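Lmo2184 protein (Listeria monocytogenes serovar 1/2a, PDB 5JOQ) probably binds heme at the cell surface as the lipoprotein substrate-binding component of an ABC-type iron uptake system. Local coordinates at residues A[53-58]-A[67-72]; A[36-41]-A[87-92]; A[94-99]-A[115-120]. One frame throughout, in Å; residues are numbered along the deposited sequence.

Contact 1: residues A[53-58]-A[67-72]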
loop_
_atom_site.group_PDB
_atom_site.type_symbol
_atom_site.label_atom_id
_atom_site.label_comp_id
_atom_site.label_asym_id
_atom_site.label_seq_id
_atom_site.Cartn_x
_atom_site.Cartn_y
_atom_site.Cartn_z
ATOM N N LEU A 53 -24.323 21.663 6.863
ATOM C CA LEU A 53 -25.317 20.616 7.021
ATOM C C LEU A 53 -24.885 19.605 8.079
ATOM O O LEU A 53 -23.733 19.162 8.067
ATOM C CB LEU A 53 -25.533 19.895 5.686
ATOM C CG LEU A 53 -26.378 20.724 4.702
ATOM C CD1 LEU A 53 -26.260 20.171 3.296
ATOM C CD2 LEU A 53 -27.855 20.763 5.176
ATOM N N PRO A 54 -25.776 19.200 8.980
ATOM C CA PRO A 54 -25.442 18.110 9.900
ATOM C C PRO A 54 -25.472 16.770 9.173
ATOM O O PRO A 54 -26.127 16.602 8.137
ATOM C CB PRO A 54 -26.531 18.201 10.973
ATOM C CG PRO A 54 -27.684 18.818 10.289
ATOM C CD PRO A 54 -27.140 19.714 9.197
ATOM N N LEU A 55 -24.727 15.815 9.721
ATOM C CA LEU A 55 -24.661 14.456 9.192
ATOM C C LEU A 55 -25.015 13.454 10.287
ATOM O O LEU A 55 -24.685 13.664 11.460
ATOM C CB LEU A 55 -23.260 14.136 8.661
ATOM C CG LEU A 55 -22.774 14.989 7.489
ATOM C CD1 LEU A 55 -21.339 14.618 7.161
ATOM C CD2 LEU A 55 -23.653 14.759 6.259
ATOM N N VAL A 56 -25.673 12.349 9.895
ATOM C CA VAL A 56 -25.798 11.196 10.784
ATOM C C VAL A 56 -24.765 10.110 10.477
ATOM O O VAL A 56 -24.518 9.252 11.333
ATOM C CB VAL A 56 -27.227 10.592 10.764
ATOM C CG1 VAL A 56 -28.255 11.641 11.207
ATOM C CG2 VAL A 56 -27.585 10.032 9.391
ATOM N N GLY A 57 -24.132 10.170 9.323
ATOM C CA GLY A 57 -23.105 9.211 9.013
ATOM C C GLY A 57 -21.940 9.795 8.252
ATOM O O GLY A 57 -22.118 10.639 7.392
ATOM N N ILE A 58 -20.750 9.304 8.559
ATOM C CA ILE A 58 -19.535 9.705 7.886
ATOM C C ILE A 58 -18.755 8.452 7.497
ATOM O O ILE A 58 -18.998 7.393 8.031
ATOM C CB ILE A 58 -18.635 10.607 8.731
ATOM C CG1 ILE A 58 -18.368 9.988 10.106
ATOM C CG2 ILE A 58 -19.227 12.002 8.846
ATOM C CD1 ILE A 58 -17.250 10.667 10.852
ATOM N N LYS A 67 -14.066 19.103 11.864
ATOM C CA LYS A 67 -14.228 18.895 13.300
ATOM C C LYS A 67 -15.687 18.799 13.722
ATOM O O LYS A 67 -15.995 18.128 14.710
ATOM C CB LYS A 67 -13.544 20.023 14.069
ATOM C CG LYS A 67 -12.031 20.023 13.896
ATOM C CD LYS A 67 -11.387 21.292 14.452
ATOM C CE LYS A 67 -9.886 21.327 14.143
ATOM N NZ LYS A 67 -9.191 20.149 14.730
ATOM N N ARG A 68 -16.601 19.450 13.011
ATOM C CA ARG A 68 -17.982 19.400 13.466
ATOM C C ARG A 68 -18.538 17.977 13.470
ATOM O O ARG A 68 -19.524 17.717 14.158
ATOM C CB ARG A 68 -18.871 20.311 12.612
ATOM C CG ARG A 68 -18.991 19.890 11.180
ATOM C CD ARG A 68 -20.058 20.754 10.433
ATOM N NE ARG A 68 -21.407 20.578 10.994
ATOM C CZ ARG A 68 -22.410 21.438 10.817
ATOM N NH1 ARG A 68 -22.224 22.543 10.096
ATOM N NH2 ARG A 68 -23.605 21.194 11.358
ATOM N N TYR A 69 -17.947 17.049 12.723
ATOM C CA TYR A 69 -18.465 15.688 12.655
ATOM C C TYR A 69 -17.680 14.720 13.548
ATOM O O TYR A 69 -17.749 13.499 13.352
ATOM C CB TYR A 69 -18.470 15.204 11.204
ATOM C CG TYR A 69 -19.183 16.152 10.243
ATOM C CD1 TYR A 69 -20.501 16.543 10.468
ATOM C CD2 TYR A 69 -18.536 16.634 9.100
ATOM C CE1 TYR A 69 -21.160 17.398 9.602
ATOM C CE2 TYR A 69 -19.188 17.496 8.212
ATOM C CZ TYR A 69 -20.501 17.861 8.463
ATOM O OH TYR A 69 -21.128 18.694 7.579
ATOM N N ALA A 70 -16.932 15.254 14.515
ATOM C CA ALA A 70 -16.087 14.428 15.371
ATOM C C ALA A 70 -16.835 13.252 15.989
ATOM O O ALA A 70 -16.254 12.176 16.188
ATOM C CB ALA A 70 -15.490 15.292 16.485
ATOM N N ASP A 71 -18.107 13.433 16.318
ATOM C CA ASP A 71 -18.855 12.423 17.052
ATOM C C ASP A 71 -19.882 11.709 16.183
ATOM O O ASP A 71 -20.734 10.989 16.711
ATOM C CB ASP A 71 -19.519 13.065 18.275
ATOM C CG ASP A 71 -18.492 13.563 19.289
ATOM O OD1 ASP A 71 -17.519 12.837 19.567
ATOM O OD2 ASP A 71 -18.644 14.688 19.802
ATOM N N VAL A 72 -19.805 11.871 14.863
ATOM C CA VAL A 72 -20.776 11.270 13.960
ATOM C C VAL A 72 -20.414 9.811 13.720
ATOM O O VAL A 72 -19.236 9.462 13.616
ATOM C CB VAL A 72 -20.816 12.062 12.646
ATOM C CG1 VAL A 72 -21.690 11.366 11.623
ATOM C CG2 VAL A 72 -21.318 13.470 12.929
#

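Contact 2: residues A[36-41]-A[87-92]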
loop_
_atom_site.group_PDB
_atom_site.type_symbol
_atom_site.label_atom_id
_atom_site.label_comp_id
_atom_site.label_asym_id
_atom_site.label_seq_id
_atom_site.Cartn_x
_atom_site.Cartn_y
_atom_site.Cartn_z
ATOM N N LYS A 36 -31.758 13.607 7.566
ATOM C CA LYS A 36 -30.719 12.719 8.072
ATOM C C LYS A 36 -29.880 12.248 6.886
ATOM O O LYS A 36 -30.362 11.485 6.041
ATOM C CB LYS A 36 -31.345 11.546 8.824
ATOM C CG LYS A 36 -32.255 11.986 9.961
ATOM C CD LYS A 36 -32.356 10.923 11.051
ATOM C CE LYS A 36 -32.958 9.633 10.537
ATOM N NZ LYS A 36 -34.412 9.753 10.191
ATOM N N ILE A 37 -28.625 12.690 6.826
ATOM C CA ILE A 37 -27.777 12.482 5.655
ATOM C C ILE A 37 -26.564 11.648 6.051
ATOM O O ILE A 37 -25.921 11.933 7.065
ATOM C CB ILE A 37 -27.323 13.828 5.050
ATOM C CG1 ILE A 37 -28.528 14.723 4.749
ATOM C CG2 ILE A 37 -26.486 13.570 3.802
ATOM C CD1 ILE A 37 -28.153 16.198 4.371
ATOM N N VAL A 38 -26.227 10.643 5.238
ATOM C CA VAL A 38 -24.967 9.905 5.380
ATOM C C VAL A 38 -24.036 10.290 4.237
ATOM O O VAL A 38 -24.400 10.169 3.062
ATOM C CB VAL A 38 -25.207 8.388 5.407
ATOM C CG1 VAL A 38 -23.864 7.633 5.335
ATOM C CG2 VAL A 38 -25.938 8.019 6.674
ATOM N N ALA A 39 -22.843 10.781 4.565
ATOM C CA ALA A 39 -21.810 11.031 3.556
ATOM C C ALA A 39 -20.832 9.865 3.549
ATOM O O ALA A 39 -20.266 9.544 4.599
ATOM C CB ALA A 39 -21.064 12.330 3.844
ATOM N N THR A 40 -20.615 9.234 2.385
ATOM C CA THR A 40 -19.754 8.050 2.352
ATOM C C THR A 40 -18.336 8.318 1.845
ATOM O O THR A 40 -17.560 7.367 1.720
ATOM C CB THR A 40 -20.352 6.928 1.499
ATOM O OG1 THR A 40 -20.384 7.360 0.137
ATOM C CG2 THR A 40 -21.776 6.593 1.947
ATOM N N THR A 41 -17.963 9.568 1.561
ATOM C CA THR A 41 -16.575 9.841 1.201
ATOM C C THR A 41 -16.081 11.102 1.897
ATOM O O THR A 41 -16.868 11.973 2.297
ATOM C CB THR A 41 -16.379 10.015 -0.311
ATOM O OG1 THR A 41 -16.784 11.339 -0.684
ATOM C CG2 THR A 41 -17.216 8.987 -1.094
ATOM N N ARG A 87 -28.291 1.337 7.546
ATOM C CA ARG A 87 -29.713 1.067 7.746
ATOM C C ARG A 87 -30.167 1.500 9.135
ATOM O O ARG A 87 -31.201 2.161 9.290
ATOM C CB ARG A 87 -30.009 -0.420 7.551
ATOM C CG ARG A 87 -29.745 -0.955 6.167
ATOM C CD ARG A 87 -30.390 -2.334 6.003
ATOM N NE ARG A 87 -31.842 -2.260 6.160
ATOM C CZ ARG A 87 -32.693 -3.194 5.751
ATOM N NH1 ARG A 87 -32.244 -4.290 5.152
ATOM N NH2 ARG A 87 -33.997 -3.027 5.938
ATOM N N MET A 88 -29.364 1.184 10.127
ATOM C CA MET A 88 -29.683 1.488 11.504
ATOM C C MET A 88 -29.881 2.983 11.706
ATOM O O MET A 88 -30.660 3.397 12.550
ATOM C CB MET A 88 -28.569 0.968 12.405
ATOM C CG MET A 88 -28.662 1.385 13.858
ATOM S SD MET A 88 -27.839 2.947 14.204
ATOM C CE MET A 88 -26.231 2.612 13.478
ATOM N N LEU A 89 -29.156 3.783 10.936
ATOM C CA LEU A 89 -29.206 5.231 11.071
ATOM C C LEU A 89 -30.461 5.826 10.461
ATOM O O LEU A 89 -30.683 7.026 10.626
ATOM C CB LEU A 89 -27.976 5.892 10.426
ATOM C CG LEU A 89 -26.581 5.626 11.023
ATOM C CD1 LEU A 89 -25.445 6.147 10.089
ATOM C CD2 LEU A 89 -26.431 6.207 12.429
ATOM N N LYS A 90 -31.265 5.018 9.767
ATOM C CA LYS A 90 -32.503 5.427 9.108
ATOM C C LYS A 90 -32.325 6.766 8.370
ATOM O O LYS A 90 -33.065 7.717 8.618
ATOM C CB LYS A 90 -33.656 5.503 10.106
ATOM C CG LYS A 90 -33.918 4.171 10.792
ATOM C CD LYS A 90 -35.122 4.215 11.713
ATOM C CE LYS A 90 -34.906 5.174 12.880
ATOM N NZ LYS A 90 -35.152 4.541 14.220
ATOM N N PRO A 91 -31.369 6.847 7.456
ATOM C CA PRO A 91 -31.129 8.121 6.766
ATOM C C PRO A 91 -32.218 8.426 5.749
ATOM O O PRO A 91 -32.890 7.529 5.232
ATOM C CB PRO A 91 -29.776 7.899 6.076
ATOM C CG PRO A 91 -29.730 6.400 5.850
ATOM C CD PRO A 91 -30.452 5.780 7.016
ATOM N N ASP A 92 -32.382 9.721 5.468
ATOM C CA ASP A 92 -33.201 10.179 4.346
ATOM C C ASP A 92 -32.428 10.140 3.027
ATOM O O ASP A 92 -33.028 9.976 1.956
ATOM C CB ASP A 92 -33.691 11.603 4.618
ATOM C CG ASP A 92 -34.508 11.701 5.900
ATOM O OD1 ASP A 92 -35.508 10.975 5.996
ATOM O OD2 ASP A 92 -34.122 12.457 6.816
#

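Contact 3: residues A[94-99]-A[115-120]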
loop_
_atom_site.group_PDB
_atom_site.type_symbol
_atom_site.label_atom_id
_atom_site.label_comp_id
_atom_site.label_asym_id
_atom_site.label_seq_id
_atom_site.Cartn_x
_atom_site.Cartn_y
_atom_site.Cartn_z
ATOM N N VAL A 94 -28.371 8.913 1.305
ATOM C CA VAL A 94 -26.980 8.455 1.365
ATOM C C VAL A 94 -26.278 9.021 0.131
ATOM O O VAL A 94 -26.798 8.893 -0.979
ATOM C CB VAL A 94 -26.897 6.917 1.388
ATOM C CG1 VAL A 94 -25.430 6.447 1.422
ATOM C CG2 VAL A 94 -27.713 6.313 2.576
ATOM N N LEU A 95 -25.128 9.677 0.315
ATOM C CA LEU A 95 -24.413 10.342 -0.774
ATOM C C LEU A 95 -23.143 9.567 -1.135
ATOM O O LEU A 95 -22.286 9.317 -0.273
ATOM C CB LEU A 95 -24.048 11.781 -0.406
ATOM C CG LEU A 95 -25.196 12.726 -0.031
ATOM C CD1 LEU A 95 -24.591 14.054 0.360
ATOM C CD2 LEU A 95 -26.173 12.939 -1.211
ATOM N N SER A 96 -23.006 9.222 -2.411
ATOM C CA SER A 96 -21.813 8.528 -2.913
ATOM C C SER A 96 -21.453 9.230 -4.221
ATOM O O SER A 96 -21.944 10.339 -4.502
ATOM C CB SER A 96 -22.085 7.028 -3.067
ATOM O OG SER A 96 -20.946 6.326 -3.575
ATOM N N THR A 97 -20.625 8.584 -5.055
ATOM C CA THR A 97 -20.195 9.205 -6.311
ATOM C C THR A 97 -20.582 8.339 -7.509
ATOM O O THR A 97 -20.739 7.103 -7.414
ATOM C CB THR A 97 -18.674 9.439 -6.351
ATOM O OG1 THR A 97 -17.990 8.170 -6.321
ATOM C CG2 THR A 97 -18.184 10.350 -5.184
ATOM N N LYS A 98 -20.674 9.007 -8.661
ATOM C CA LYS A 98 -20.950 8.327 -9.928
ATOM C C LYS A 98 -19.948 7.221 -10.193
ATOM O O LYS A 98 -20.308 6.148 -10.703
ATOM C CB LYS A 98 -20.888 9.340 -11.076
ATOM C CG LYS A 98 -21.882 9.122 -12.192
ATOM C CD LYS A 98 -23.286 9.595 -11.759
ATOM C CE LYS A 98 -24.389 8.914 -12.573
ATOM N NZ LYS A 98 -25.672 8.791 -11.804
ATOM N N THR A 99 -18.665 7.481 -9.895
ATOM C CA THR A 99 -17.641 6.487 -10.226
ATOM C C THR A 99 -17.830 5.200 -9.428
ATOM O O THR A 99 -17.433 4.120 -9.890
ATOM C CB THR A 99 -16.246 7.107 -10.013
ATOM O OG1 THR A 99 -16.052 8.163 -10.995
ATOM C CG2 THR A 99 -15.121 6.027 -10.147
ATOM N N ALA A 115 -30.369 6.870 -2.307
ATOM C CA ALA A 115 -28.967 7.221 -2.514
ATOM C C ALA A 115 -28.821 8.091 -3.751
ATOM O O ALA A 115 -29.550 7.934 -4.734
ATOM C CB ALA A 115 -28.078 5.983 -2.635
ATOM N N ASP A 116 -27.864 9.010 -3.681
ATOM C CA ASP A 116 -27.547 9.935 -4.757
ATOM C C ASP A 116 -26.074 9.753 -5.108
ATOM O O ASP A 116 -25.209 9.863 -4.230
ATOM C CB ASP A 116 -27.821 11.369 -4.292
ATOM C CG ASP A 116 -27.866 12.379 -5.435
ATOM O OD1 ASP A 116 -27.573 12.020 -6.597
ATOM O OD2 ASP A 116 -28.186 13.552 -5.148
ATOM N N PHE A 117 -25.783 9.470 -6.379
ATOM C CA PHE A 117 -24.411 9.260 -6.836
ATOM C C PHE A 117 -23.974 10.527 -7.569
ATOM O O PHE A 117 -24.412 10.781 -8.694
ATOM C CB PHE A 117 -24.304 8.012 -7.712
ATOM C CG PHE A 117 -24.599 6.731 -6.961
ATOM C CD1 PHE A 117 -23.611 6.118 -6.213
ATOM C CD2 PHE A 117 -25.883 6.200 -6.962
ATOM C CE1 PHE A 117 -23.871 4.968 -5.493
ATOM C CE2 PHE A 117 -26.165 5.034 -6.243
ATOM C CZ PHE A 117 -25.144 4.422 -5.511
ATOM N N LEU A 118 -23.152 11.333 -6.896
ATOM C CA LEU A 118 -22.739 12.656 -7.373
ATOM C C LEU A 118 -21.616 12.526 -8.399
ATOM O O LEU A 118 -20.682 11.758 -8.198
ATOM C CB LEU A 118 -22.234 13.488 -6.199
ATOM C CG LEU A 118 -23.173 13.483 -4.974
ATOM C CD1 LEU A 118 -22.556 14.299 -3.820
ATOM C CD2 LEU A 118 -24.547 14.013 -5.354
ATOM N N ASP A 119 -21.703 13.276 -9.499
ATOM C CA ASP A 119 -20.709 13.161 -10.571
ATOM C C ASP A 119 -19.512 14.064 -10.245
ATOM O O ASP A 119 -19.589 15.295 -10.388
ATOM C CB ASP A 119 -21.330 13.547 -11.911
ATOM C CG ASP A 119 -20.376 13.295 -13.077
ATOM O OD1 ASP A 119 -19.180 13.054 -12.821
ATOM O OD2 ASP A 119 -20.814 13.309 -14.238
ATOM N N PHE A 120 -18.403 13.459 -9.810
ATOM C CA PHE A 120 -17.165 14.189 -9.508
ATOM C C PHE A 120 -16.064 13.936 -10.558
ATOM O O PHE A 120 -14.855 13.969 -10.245
ATOM C CB PHE A 120 -16.691 13.825 -8.097
ATOM C CG PHE A 120 -17.525 14.473 -6.972
ATOM C CD1 PHE A 120 -18.675 15.213 -7.259
ATOM C CD2 PHE A 120 -17.147 14.335 -5.648
ATOM C CE1 PHE A 120 -19.424 15.846 -6.216
ATOM C CE2 PHE A 120 -17.888 14.931 -4.603
ATOM C CZ PHE A 120 -19.009 15.672 -4.870
#

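Contact 1: residues A[53-58]-A[67-72]
In both Y69 and L55, chi1 turns CG beside the backbone N, anti to the carbonyl carbon, and chi2 of L55 (176°) then carries its CD1 onto the Y69 ring. L55 CD1 sits 3.6 Å from the centroid of the Y69 ring and 10° off the normal, a CH-pi contact over the face. The other face is taken by the neighbour in sequence: R68 CG lies over the ring centre, 3.5 Å above the plane, so the phenol is sandwiched between two aliphatic groups. Its hydroxyl then reaches L53, where Y69 OH donates to L53 O over 2.7 Å, with a C=O...donor angle of 165°. That same carbonyl oxygen lies over the centre of the R68 guanidinium, 3.8 Å above its plane, while R68 NH1 forms a salt bridge with D52. This is the connection between strands 57-58 and 73-77, which run parallel in a small mixed sheet of the N-terminal part of this solute-binding fold; a type I turn from Y69 to V72 swings the chain back just before the second strand. V72 CG1, anti to its own backbone N, lies against V56 C at 3.5 Å and also meets I58 CG2. I58 crosses V72 obliquely, its CD1 3.6 Å from V72 O. Y69 also touches T45 and M48 of helix 42-50, and L55 touches M48.

Contact 2: residues A[36-41]-A[87-92]
K36 and D92 meet in a two-bond backbone and carboxylate pairing at the surface, where the chain enters strand 37-39 beside the loop that leaves helix 83-88. D92 OD2 accepts the backbone N-H of K36 at 2.7 Å; the bond is almost straight, 172° at the hydrogen, and comes to the anti side of the carboxylate, 16° out of its plane. In return, D92 N donates to K36 O, also at 2.7 Å but more bent, at 139°, and within the carbonyl plane. D92 therefore grips K36 by both its amide and its carbonyl. CG of D92 stands anti to its own carbonyl carbon, and the carboxylate beyond it reaches back to the K36 amide. The ammonium of K36 is near this carboxylate too, but K36 NZ and D92 OD2 are 4.3 Å apart, beyond a salt bridge. Further in, the contact turns apolar: V38 CG2 touches P91 CB and L89 CD1, each at 3.9 Å, and the V38 and L89 side chains cross at about a right angle. L89 in turn packs on K73 and T75 of strand 73-77. K90, with positive phi, takes the chain out of the helix, and P91 and D92 then lead it alongside K36 into strand 93-97: this helix-loop-strand passage lays 93-97 parallel beside 37-39, as in the parallel alpha/beta (Rossmann-like) lobe of this solute-binding family.

Contact 3: residues A[94-99]-A[115-120]
Four backbone hydrogen bonds join V94-K98 to D116-L118, passing donor and acceptor from one strand to the other in turn. D116 N to V94 O and S96 N to D116 O, both 2.9 Å, come in nearly along the C=O axis. L118 N meets S96 O with its donor tilted from the carbonyl plane, and K98 N approaches L118 O from above the plane, 53° out of it, as the chain bends away at the strand end. Short CA-H...O contacts fill in between, such as A115 CA to V94 O at 3.1 Å.

On the face carrying V94, S96, A115 and F117, the F117 ring lies against S96. F117 CG is anti to the carbonyl carbon, beside the backbone N (chi1 -65°); CD1 and CE1 each lie 3.6 Å from S96 CB, which approaches obliquely, and the ring turns its edge to T97 O, 3.3 Å from CD1. On the face of L95, T97, D116 and L118, L95 CD2 rests 3.8 Å from D116 CB, and T97 CG2 comes 4.1 Å from F120 CD2, the two side chains crossing at about a right angle.

Helices close over both faces. In helix 101-110, F108 packs on V94 and A115, and L104 on S96; I44 and M48 of helix 42-50 meet L95, and helix 123-136 meets L118 and F120 through E129. K98 NZ forms a salt bridge with E101, at the start of the crossing helix. Strand 93-97, helix 101-110 and strand 115-118, the two strands parallel, their segment axes 28° apart, form the beta-alpha-beta crossover of an open alpha/beta sheet.

In the fold
Contact 3 is the buried one, two neighbouring strands joined mainly by backbone bonds, whereas contact 2 lies at the surface and relies on one aspartate, which bonds through its carboxylate and its backbone N-H, and a little apolar packing; contact 1 is partly buried and depends on an aromatic ring. Contacts 2 and 3 share a sheet: strand 37-39 runs beside 93-97, V38 O accepts from L95 N at 2.9 Å, and T40 OG1 bonds L95 O. Contact 1 joins from the other edge, with V56 N and A39 N bonding to I37 O and G57 O, so 37-39 is flanked by both neighbours. Contacts 1 and 3 do not touch; their centres are about 18 Å apart.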